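Local structure of SufC protein (Thermus thermophilus, 2D2E) at residues Ser2-Arg7 with Glu61-Asp65; Leu19-Val25 with His215-Arg221; Glu127-Trp131 with Arg184-Ala188; Leu174-Lys180 with Tyr202-Tyr208. The protein probably binds and hydrolyses ATP as the cytoplasmic ABC-type ATPase of the Suf system, which is linked to iron–sulphur cluster assembly. Residues are numbered along the deposited sequence.

Interaction 1 of 4, residues Ser2-Arg7 with Glu61-Asp65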
# COMPACT_ATOMS: atom_id res chain seq x y z
N SER A 2 8.99 9.75 -12.05
CA SER A 2 9.56 10.24 -10.77
C SER A 2 8.50 10.38 -9.67
O SER A 2 8.82 10.82 -8.57
CB SER A 2 10.21 11.59 -11.00
OG SER A 2 9.26 12.51 -11.52
N GLN A 3 7.25 10.03 -9.96
CA GLN A 3 6.22 10.14 -8.93
C GLN A 3 4.98 9.35 -9.31
O GLN A 3 4.77 9.01 -10.48
CB GLN A 3 5.83 11.62 -8.72
CG GLN A 3 5.21 12.26 -9.96
CD GLN A 3 5.04 13.78 -9.84
OE1 GLN A 3 4.16 14.37 -10.49
NE2 GLN A 3 5.87 14.41 -9.04
N LEU A 4 4.17 9.06 -8.28
CA LEU A 4 2.89 8.41 -8.43
C LEU A 4 1.89 9.55 -8.25
O LEU A 4 1.89 10.20 -7.20
CB LEU A 4 2.63 7.32 -7.41
CG LEU A 4 1.24 6.68 -7.45
CD1 LEU A 4 1.01 5.99 -8.78
CD2 LEU A 4 1.07 5.70 -6.31
N GLU A 5 1.05 9.83 -9.24
CA GLU A 5 0.15 10.96 -9.10
C GLU A 5 -1.29 10.62 -9.41
O GLU A 5 -1.59 9.98 -10.41
CB GLU A 5 0.61 12.11 -10.03
CG GLU A 5 -0.46 13.18 -10.22
CD GLU A 5 0.01 14.42 -11.00
OE1 GLU A 5 0.81 14.27 -11.95
OE2 GLU A 5 -0.43 15.53 -10.65
N ILE A 6 -2.20 11.02 -8.55
CA ILE A 6 -3.62 10.92 -8.73
C ILE A 6 -3.99 12.32 -9.13
O ILE A 6 -3.74 13.27 -8.38
CB ILE A 6 -4.36 10.47 -7.46
CG1 ILE A 6 -3.88 9.08 -7.03
CG2 ILE A 6 -5.86 10.45 -7.67
CD1 ILE A 6 -2.74 9.09 -6.04
N ARG A 7 -4.59 12.48 -10.31
CA ARG A 7 -4.92 13.81 -10.83
C ARG A 7 -6.40 14.00 -11.17
O ARG A 7 -6.95 13.33 -12.04
CB ARG A 7 -4.09 14.09 -12.07
CG ARG A 7 -4.41 15.42 -12.75
CD ARG A 7 -3.76 16.56 -11.99
NE ARG A 7 -3.92 17.83 -12.69
CZ ARG A 7 -4.77 18.79 -12.32
NH1 ARG A 7 -5.56 18.61 -11.26
NH2 ARG A 7 -4.85 19.92 -13.02
N GLU A 61 -6.96 10.99 -13.87
CA GLU A 61 -5.92 10.05 -14.28
C GLU A 61 -5.11 9.61 -13.07
O GLU A 61 -5.14 10.26 -12.02
CB GLU A 61 -4.93 10.72 -15.23
CG GLU A 61 -5.47 11.11 -16.57
CD GLU A 61 -4.37 11.71 -17.42
OE1 GLU A 61 -3.81 12.74 -17.02
OE2 GLU A 61 -4.04 11.13 -18.48
N ILE A 62 -4.41 8.50 -13.23
CA ILE A 62 -3.49 8.00 -12.21
C ILE A 62 -2.22 7.73 -13.02
O ILE A 62 -2.19 6.82 -13.87
CB ILE A 62 -3.98 6.70 -11.55
CG1 ILE A 62 -5.27 6.95 -10.76
CG2 ILE A 62 -2.90 6.18 -10.60
CD1 ILE A 62 -5.71 5.76 -9.92
N LEU A 63 -1.19 8.53 -12.78
CA LEU A 63 0.07 8.41 -13.53
C LEU A 63 1.16 7.77 -12.70
O LEU A 63 1.43 8.22 -11.59
CB LEU A 63 0.57 9.80 -13.94
CG LEU A 63 -0.47 10.74 -14.56
CD1 LEU A 63 0.11 12.14 -14.72
CD2 LEU A 63 -0.89 10.19 -15.90
N LEU A 64 1.79 6.73 -13.23
CA LEU A 64 2.88 6.08 -12.54
C LEU A 64 4.09 6.37 -13.41
O LEU A 64 4.22 5.84 -14.52
CB LEU A 64 2.62 4.58 -12.42
CG LEU A 64 3.55 3.86 -11.43
CD1 LEU A 64 2.93 2.53 -11.00
CD2 LEU A 64 4.92 3.65 -12.06
N ASP A 65 4.97 7.24 -12.92
CA ASP A 65 6.16 7.67 -13.66
C ASP A 65 5.80 8.14 -15.08
O ASP A 65 6.43 7.74 -16.07
CB ASP A 65 7.22 6.57 -13.70
CG ASP A 65 7.83 6.30 -12.32
OD1 ASP A 65 7.75 7.19 -11.44
OD2 ASP A 65 8.38 5.21 -12.11

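Interaction 2 of 4, residues Leu19-Val25 with His215-Arg221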
# COMPACT_ATOMS: atom_id res chain seq x y z
N LEU A 19 -15.52 9.77 -4.87
CA LEU A 19 -14.29 10.58 -4.97
C LEU A 19 -14.64 11.83 -5.76
O LEU A 19 -15.19 11.76 -6.87
CB LEU A 19 -13.14 9.82 -5.64
CG LEU A 19 -12.64 8.56 -4.93
CD1 LEU A 19 -11.37 8.05 -5.62
CD2 LEU A 19 -12.36 8.88 -3.45
N LYS A 20 -14.33 12.98 -5.17
CA LYS A 20 -14.69 14.26 -5.75
C LYS A 20 -13.53 15.17 -6.08
O LYS A 20 -13.43 16.27 -5.54
CB LYS A 20 -15.68 14.95 -4.79
CG LYS A 20 -16.98 14.16 -4.60
CD LYS A 20 -17.84 14.71 -3.46
CE LYS A 20 -19.13 13.92 -3.34
NZ LYS A 20 -19.88 14.28 -2.10
N GLY A 21 -12.66 14.70 -6.98
CA GLY A 21 -11.53 15.50 -7.41
C GLY A 21 -10.30 15.33 -6.53
O GLY A 21 -9.82 16.29 -5.93
N VAL A 22 -9.80 14.11 -6.49
CA VAL A 22 -8.64 13.76 -5.69
C VAL A 22 -7.36 14.17 -6.40
O VAL A 22 -7.17 13.84 -7.56
CB VAL A 22 -8.58 12.24 -5.44
CG1 VAL A 22 -7.29 11.88 -4.66
CG2 VAL A 22 -9.79 11.78 -4.64
N ASN A 23 -6.52 14.93 -5.71
CA ASN A 23 -5.22 15.34 -6.24
C ASN A 23 -4.23 14.93 -5.16
O ASN A 23 -4.28 15.45 -4.05
CB ASN A 23 -5.18 16.84 -6.47
CG ASN A 23 -6.04 17.24 -7.65
OD1 ASN A 23 -5.81 16.79 -8.77
ND2 ASN A 23 -7.06 18.06 -7.39
N LEU A 24 -3.33 14.00 -5.48
CA LEU A 24 -2.38 13.49 -4.50
C LEU A 24 -1.14 13.02 -5.24
O LEU A 24 -1.23 12.15 -6.09
CB LEU A 24 -3.02 12.31 -3.74
CG LEU A 24 -2.41 11.88 -2.40
CD1 LEU A 24 -3.41 11.01 -1.64
CD2 LEU A 24 -1.13 11.10 -2.61
N VAL A 25 0.01 13.60 -4.90
CA VAL A 25 1.29 13.22 -5.53
C VAL A 25 2.27 12.63 -4.53
O VAL A 25 2.51 13.23 -3.49
CB VAL A 25 1.98 14.47 -6.16
CG1 VAL A 25 3.35 14.10 -6.69
CG2 VAL A 25 1.14 15.00 -7.31
N HIS A 215 -1.58 13.66 3.89
CA HIS A 215 -2.74 14.17 3.12
C HIS A 215 -3.97 13.76 3.92
O HIS A 215 -4.01 12.64 4.42
CB HIS A 215 -2.83 13.49 1.75
CG HIS A 215 -1.57 13.56 0.96
ND1 HIS A 215 -1.36 14.48 -0.05
CD2 HIS A 215 -0.44 12.81 1.02
CE1 HIS A 215 -0.16 14.30 -0.57
NE2 HIS A 215 0.42 13.30 0.06
N VAL A 216 -4.96 14.65 4.05
CA VAL A 216 -6.17 14.28 4.78
C VAL A 216 -7.37 14.39 3.85
O VAL A 216 -7.59 15.44 3.22
CB VAL A 216 -6.43 15.17 6.01
CG1 VAL A 216 -7.61 14.59 6.81
CG2 VAL A 216 -5.19 15.24 6.87
N MET A 217 -8.14 13.30 3.77
CA MET A 217 -9.31 13.27 2.89
C MET A 217 -10.65 13.33 3.59
O MET A 217 -10.93 12.52 4.48
CB MET A 217 -9.25 12.01 1.99
CG MET A 217 -10.35 11.92 0.93
SD MET A 217 -10.11 10.59 -0.31
CE MET A 217 -8.44 10.72 -0.63
N MET A 218 -11.47 14.30 3.19
CA MET A 218 -12.82 14.43 3.72
C MET A 218 -13.72 14.75 2.54
O MET A 218 -13.34 15.47 1.61
CB MET A 218 -12.90 15.57 4.72
CG MET A 218 -12.04 15.34 5.95
SD MET A 218 -12.29 16.73 7.06
CE MET A 218 -11.10 16.39 8.27
N ASP A 219 -14.92 14.19 2.60
CA ASP A 219 -15.91 14.39 1.54
C ASP A 219 -15.33 14.13 0.15
O ASP A 219 -15.52 14.91 -0.78
CB ASP A 219 -16.49 15.81 1.63
CG ASP A 219 -17.27 16.05 2.93
OD1 ASP A 219 -18.13 15.21 3.27
OD2 ASP A 219 -17.03 17.07 3.61
N GLY A 220 -14.59 13.03 0.03
CA GLY A 220 -14.05 12.64 -1.27
C GLY A 220 -12.90 13.42 -1.88
O GLY A 220 -12.60 13.21 -3.05
N ARG A 221 -12.25 14.30 -1.13
CA ARG A 221 -11.13 15.06 -1.66
C ARG A 221 -10.12 15.37 -0.57
O ARG A 221 -10.41 15.23 0.62
CB ARG A 221 -11.60 16.35 -2.34
CG ARG A 221 -12.30 17.34 -1.45
CD ARG A 221 -12.53 18.64 -2.22
NE ARG A 221 -13.21 18.41 -3.50
CZ ARG A 221 -13.47 19.36 -4.40
NH1 ARG A 221 -13.10 20.62 -4.17
NH2 ARG A 221 -14.10 19.05 -5.52
O HOH W 1 -2.61 16.25 -1.90

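Interaction 3 of 4, residues Glu127-Trp131 with Arg184-Ala188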
# COMPACT_ATOMS: atom_id res chain seq x y z
N GLU A 127 17.11 -10.64 5.85
CA GLU A 127 18.13 -9.84 6.54
C GLU A 127 17.60 -8.44 6.85
O GLU A 127 17.75 -7.92 7.95
CB GLU A 127 19.38 -9.72 5.68
CG GLU A 127 20.20 -10.98 5.60
CD GLU A 127 21.33 -10.87 4.59
OE1 GLU A 127 21.86 -9.75 4.41
OE2 GLU A 127 21.69 -11.90 3.98
N LEU A 128 16.96 -7.83 5.85
CA LEU A 128 16.43 -6.49 6.03
C LEU A 128 15.33 -6.45 7.09
O LEU A 128 15.22 -5.48 7.83
CB LEU A 128 15.88 -5.96 4.70
CG LEU A 128 16.92 -5.59 3.64
CD1 LEU A 128 16.22 -5.19 2.36
CD2 LEU A 128 17.78 -4.44 4.15
N LEU A 129 14.53 -7.50 7.15
CA LEU A 129 13.44 -7.59 8.11
C LEU A 129 13.89 -8.19 9.44
O LEU A 129 13.14 -8.19 10.42
CB LEU A 129 12.33 -8.47 7.55
CG LEU A 129 11.63 -7.95 6.31
CD1 LEU A 129 10.68 -9.01 5.76
CD2 LEU A 129 10.87 -6.67 6.66
N ASP A 130 15.12 -8.70 9.47
CA ASP A 130 15.66 -9.36 10.65
C ASP A 130 14.72 -10.49 11.07
O ASP A 130 14.35 -10.60 12.25
CB ASP A 130 15.84 -8.37 11.81
CG ASP A 130 16.52 -9.01 13.02
OD1 ASP A 130 16.32 -8.52 14.15
OD2 ASP A 130 17.27 -10.00 12.83
N TRP A 131 14.31 -11.32 10.10
CA TRP A 131 13.43 -12.46 10.34
C TRP A 131 14.21 -13.76 10.10
O TRP A 131 15.15 -13.77 9.31
CB TRP A 131 12.22 -12.45 9.38
CG TRP A 131 11.19 -11.40 9.69
CD1 TRP A 131 11.25 -10.46 10.67
CD2 TRP A 131 9.97 -11.16 8.98
NE1 TRP A 131 10.15 -9.64 10.61
CE2 TRP A 131 9.34 -10.06 9.59
CE3 TRP A 131 9.34 -11.79 7.89
CZ2 TRP A 131 8.12 -9.54 9.13
CZ3 TRP A 131 8.12 -11.27 7.44
CH2 TRP A 131 7.53 -10.17 8.06
N ARG A 184 7.99 -2.17 9.62
CA ARG A 184 9.31 -2.78 9.40
C ARG A 184 9.53 -2.95 7.91
O ARG A 184 10.61 -2.63 7.40
CB ARG A 184 9.39 -4.14 10.09
CG ARG A 184 10.71 -4.86 9.82
CD ARG A 184 10.91 -6.03 10.77
NE ARG A 184 10.96 -5.58 12.16
CZ ARG A 184 11.48 -6.28 13.16
NH1 ARG A 184 12.02 -7.47 12.93
NH2 ARG A 184 11.48 -5.79 14.39
N GLY A 185 8.50 -3.40 7.21
CA GLY A 185 8.61 -3.59 5.78
C GLY A 185 8.77 -2.27 5.03
O GLY A 185 9.65 -2.12 4.18
N VAL A 186 7.92 -1.29 5.34
CA VAL A 186 8.02 -0.02 4.63
C VAL A 186 9.37 0.66 4.91
O VAL A 186 10.00 1.18 4.00
CB VAL A 186 6.83 0.91 4.99
CG1 VAL A 186 7.04 2.31 4.38
CG2 VAL A 186 5.55 0.31 4.43
N ASN A 187 9.84 0.62 6.15
CA ASN A 187 11.12 1.26 6.46
C ASN A 187 12.28 0.53 5.76
O ASN A 187 13.26 1.16 5.36
CB ASN A 187 11.33 1.32 7.98
CG ASN A 187 10.45 2.39 8.64
OD1 ASN A 187 10.26 3.48 8.10
ND2 ASN A 187 9.93 2.07 9.83
N ALA A 188 12.16 -0.78 5.59
CA ALA A 188 13.21 -1.54 4.92
C ALA A 188 13.27 -1.23 3.41
O ALA A 188 14.33 -1.34 2.79
CB ALA A 188 13.00 -3.02 5.16

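Interaction 4 of 4, residues Leu174-Lys180 with Tyr202-Tyr208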
# COMPACT_ATOMS: atom_id res chain seq x y z
N LEU A 174 -5.78 -0.41 15.95
CA LEU A 174 -4.69 -0.17 16.89
C LEU A 174 -3.96 -1.44 17.30
O LEU A 174 -3.40 -1.52 18.41
CB LEU A 174 -5.22 0.56 18.14
CG LEU A 174 -5.74 1.97 17.84
CD1 LEU A 174 -6.27 2.62 19.14
CD2 LEU A 174 -4.59 2.81 17.25
N ASP A 175 -3.96 -2.45 16.42
CA ASP A 175 -3.25 -3.72 16.68
C ASP A 175 -1.77 -3.38 16.47
O ASP A 175 -1.27 -3.43 15.34
CB ASP A 175 -3.74 -4.78 15.68
CG ASP A 175 -3.00 -6.11 15.80
OD1 ASP A 175 -1.95 -6.18 16.46
OD2 ASP A 175 -3.49 -7.09 15.20
N ILE A 176 -1.07 -3.05 17.55
CA ILE A 176 0.32 -2.63 17.45
C ILE A 176 1.25 -3.62 16.74
O ILE A 176 2.11 -3.22 15.95
CB ILE A 176 0.89 -2.25 18.85
CG1 ILE A 176 0.02 -1.17 19.52
CG2 ILE A 176 2.34 -1.76 18.72
CD1 ILE A 176 -0.26 0.09 18.66
N ASP A 177 1.08 -4.91 17.01
CA ASP A 177 1.94 -5.88 16.35
C ASP A 177 1.80 -5.80 14.83
O ASP A 177 2.80 -5.81 14.12
CB ASP A 177 1.62 -7.31 16.79
CG ASP A 177 2.30 -8.35 15.91
OD1 ASP A 177 1.63 -8.92 15.03
OD2 ASP A 177 3.52 -8.58 16.09
N ALA A 178 0.56 -5.71 14.35
CA ALA A 178 0.31 -5.63 12.91
C ALA A 178 0.85 -4.34 12.31
O ALA A 178 1.37 -4.36 11.22
CB ALA A 178 -1.18 -5.77 12.60
N LEU A 179 0.70 -3.23 13.03
CA LEU A 179 1.20 -1.96 12.50
C LEU A 179 2.72 -2.00 12.44
O LEU A 179 3.31 -1.49 11.48
CB LEU A 179 0.77 -0.79 13.39
CG LEU A 179 -0.75 -0.67 13.58
CD1 LEU A 179 -1.05 0.45 14.57
CD2 LEU A 179 -1.43 -0.40 12.23
N LYS A 180 3.35 -2.62 13.43
CA LYS A 180 4.80 -2.67 13.44
C LYS A 180 5.37 -3.55 12.33
O LYS A 180 6.44 -3.26 11.81
CB LYS A 180 5.32 -3.09 14.82
CG LYS A 180 5.25 -1.94 15.82
CD LYS A 180 6.01 -2.23 17.10
CE LYS A 180 6.12 -0.97 17.95
NZ LYS A 180 6.73 -1.26 19.27
N TYR A 202 -6.25 5.93 12.04
CA TYR A 202 -5.52 6.33 13.25
C TYR A 202 -4.11 6.78 12.92
O TYR A 202 -3.48 6.28 12.00
CB TYR A 202 -5.38 5.14 14.21
CG TYR A 202 -6.68 4.70 14.80
CD1 TYR A 202 -7.25 3.47 14.44
CD2 TYR A 202 -7.37 5.50 15.71
CE1 TYR A 202 -8.45 3.05 14.98
CE2 TYR A 202 -8.59 5.08 16.25
CZ TYR A 202 -9.12 3.86 15.88
OH TYR A 202 -10.31 3.43 16.42
N GLN A 203 -3.61 7.71 13.71
CA GLN A 203 -2.25 8.21 13.53
C GLN A 203 -1.18 7.21 14.01
O GLN A 203 -0.03 7.29 13.59
CB GLN A 203 -2.08 9.50 14.34
CG GLN A 203 -0.68 10.15 14.26
CD GLN A 203 0.33 9.67 15.31
OE1 GLN A 203 -0.01 8.96 16.26
NE2 GLN A 203 1.57 10.06 15.14
N ARG A 204 -1.57 6.28 14.88
CA ARG A 204 -0.62 5.33 15.49
C ARG A 204 0.53 4.80 14.64
O ARG A 204 1.69 4.92 15.04
CB ARG A 204 -1.37 4.13 16.09
CG ARG A 204 -0.50 3.28 17.05
CD ARG A 204 0.01 4.13 18.23
NE ARG A 204 -1.08 4.88 18.85
CZ ARG A 204 -1.98 4.36 19.68
NH1 ARG A 204 -1.92 3.08 20.02
NH2 ARG A 204 -2.97 5.12 20.14
N ILE A 205 0.22 4.23 13.48
CA ILE A 205 1.30 3.68 12.65
C ILE A 205 2.37 4.68 12.25
O ILE A 205 3.52 4.30 11.96
CB ILE A 205 0.70 2.96 11.40
CG1 ILE A 205 1.77 2.07 10.74
CG2 ILE A 205 0.14 3.99 10.41
CD1 ILE A 205 1.20 1.19 9.61
N LEU A 206 2.00 5.96 12.23
CA LEU A 206 2.93 6.99 11.81
C LEU A 206 4.01 7.30 12.82
O LEU A 206 4.93 8.09 12.56
CB LEU A 206 2.15 8.24 11.38
CG LEU A 206 1.14 7.91 10.28
CD1 LEU A 206 0.35 9.17 9.90
CD2 LEU A 206 1.84 7.34 9.05
N ASN A 207 3.91 6.67 13.99
CA ASN A 207 4.95 6.82 15.01
C ASN A 207 6.03 5.78 14.66
O ASN A 207 7.19 5.90 15.10
CB ASN A 207 4.39 6.53 16.39
CG ASN A 207 3.43 7.61 16.84
OD1 ASN A 207 3.77 8.79 16.84
ND2 ASN A 207 2.23 7.21 17.23
N TYR A 208 5.67 4.78 13.84
CA TYR A 208 6.62 3.75 13.43
C TYR A 208 7.13 4.00 12.01
O TYR A 208 8.25 3.64 11.68
CB TYR A 208 6.03 2.31 13.51
CG TYR A 208 5.21 2.06 14.74
CD1 TYR A 208 3.89 1.63 14.64
CD2 TYR A 208 5.73 2.32 16.02
CE1 TYR A 208 3.10 1.47 15.79
CE2 TYR A 208 4.94 2.15 17.17
CZ TYR A 208 3.63 1.73 17.04
OH TYR A 208 2.84 1.59 18.17

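Interaction 1 of 4, residues Ser2-Arg7 with Glu61-Asp65
Strands 3-7 and 61-64 pair antiparallel (axes 4.7 Å apart, 175°) in the antiparallel beta sheet characteristic of the ABC ATPase fold. Backbone polar groups are matched in hydrogen-bonded pairs. E5 N gives to L63 O (2.9 Å) and L63 N to E5 O (2.8 Å); R7 N gives to E61 O (2.9 Å) and E61 N to R7 O (3.0 Å). Between them, L4–L64 and I6–I62 are non-hydrogen-bonded pairs, where the backbone groups of L4 and I6 point away from 61-64 to strand 16-27, and those of I62 to I69. Their side chains share the buried face, with L4 CD1 4.2 Å from L64 CB; E5 and L63 share the other, where E5 OE1 lies 3.6 Å from L63 CD1. The polar tip of R7 is held by N23. Beyond the strand end, D65 N donates to Q3 O (3.0 Å). The D65 carboxylate is bonded further by Y164 and a K28 salt bridge, and its OD1 accepts from S2 N at 2.9 Å.

Interaction 2 of 4, residues Leu19-Val25 with His215-Arg221
A type I' beta turn, M218 to R221, meets a G1 beta bulge here, and so joins the two sheets of the ABC ATPase fold: strand 16-27 belongs to the antiparallel sheet, and the hairpin of 213-218 and 221-226 edges the mixed one. At the bulge, G21 and V22 both face L9, and a CB on G21, at phi 88°, would jam against the carbonyl oxygen of K20. The turn presents G220 where a CB would come within 3.0 Å of K20 N, so the backbones can close to 2.7 Å between K20 N and G220 O, a hydrogen bond. R221 then brackets K20 O, from NE at 3.0 Å and NH2 at 2.9 Å, with the oxygen near the guanidinium plane. Inside, L19 CD2 and M217 SD (4.2 Å) and V22 CG1 and M217 CE (4.3 Å) pack beside the ADP-site P-loop and its helix 42-50; the side chain of L19 is about 4 Å from that of T44. At the far end L24 CG sits 3.7 Å above the H215 ring centroid, a CH-pi contact, while one water links N23 O and H215 ND1, each 2.8 Å away; H215 NE2 bonds to H32. With strand axes 9.3 Å apart, the join relies on polar bonds to the K20 backbone and on side chains and a water, not on a strand ladder.

Interaction 3 of 4, residues Glu127-Trp131 with Arg184-Ala188
An arginine from one helix donates to a carbonyl at the C-terminal end of another: R184 NH1 bonds to L129 O at 2.8 Å, with the oxygen near the guanidinium plane. Helix 115-129 ends in a Schellman motif whose C-prime residue, D130, takes positive phi (55°) and closes a weak bond from D130 N to E127 O at 3.1 Å. The turn leaves L129 O facing the arginine. D130 adds charge without a salt bridge, since its OD1 stays 4.6 Å from R184 NH1 and well out of the guanidinium plane. W131 comes alongside with its ring edge, NE1 3.7 Å from R184 NH1; outside the two segments its ring also meets R151 (cation-pi) and Y135 (edge-to-face). Below the polar group the contact is apolar. L129 CD2 touches R184 CG at 3.6 Å and reaches G185 CA at 3.9 Å, while L128 CB meets A188 CB at 4.1 Å. L128 and L129 also rest on helix 148-160, so the end of helix 115-129 packs against two helices at once. Helix 176-189 is the connection of a beta-alpha-beta crossover between the parallel strands 164-168 and 195-199 of the nucleotide-binding core, whereas helix 115-129 probably belongs to the helical subdomain, as in other ABC ATPases, so the contact would lie between it and that core.

Interaction 4 of 4, residues Leu174-Lys180 with Tyr202-Tyr208
No hydrogen bond crosses this interface; CH-pi and apolar contacts carry it. Two tyrosine faces are covered by aliphatic chains. L174 CG stands 4.0 Å from the Y202 ring centroid and 11° off the normal, and K180 CG lies 3.9 Å from the Y208 centroid at 8°, with K180 CE reaching 3.4 Å from Y208 CE2. Apolar packing fills the middle: L179 CB meets I205 CG1 and the edge of the Y208 ring at CE1, each at 4.0 Å, and I176 CG2 lies 4.1 Å from Y208 CZ. The aliphatic part of R204 joins in, CB 3.7 Å from L174 CD2 and CG 3.6 Å from I176 CD1. By sequence, L174 and D175 probably close the D-loop of the ABC fold, whereas Y202-Y208 follows strand 195-199, probably just past the H-loop. Polar bonds stay within each segment. D175 is the N-cap of helix 176-189, its OD1 accepting weakly from A178 N (3.3 Å). Opposite, the backbone turns on L206 N to Q203 O (2.8 Å), N207 N to R204 O (3.0 Å) and Y208 N to I205 O (2.9 Å), and Q203 NE2 gives to N207 OD1 at 3.1 Å.

How the interactions relate
Interactions 1 and 2 touch through strands 3-13 and 16-27, by probable hydrogen bonds from I6 N to L24 O and from R7 NH1 to N23 OD1. Interactions 3 and 4 share helix 176-189, interaction 4 at its start, interaction 3 near its end, and touch where N187 ND2 comes 2.9 Å from Y208 O. Interaction 2 is the most buried, with six of eleven touching residues, against four of eleven in interaction 1; interactions 3 and 4 have two each and expose leucine, arginine or lysine side chains. Interaction 1 is a backbone ladder within one sheet; interaction 2 bridges two sheets with few polar bonds. Interaction 3 combines one arginine-to-carbonyl bond with leucine–alanine packing, and interaction 4 is mainly side-chain packing.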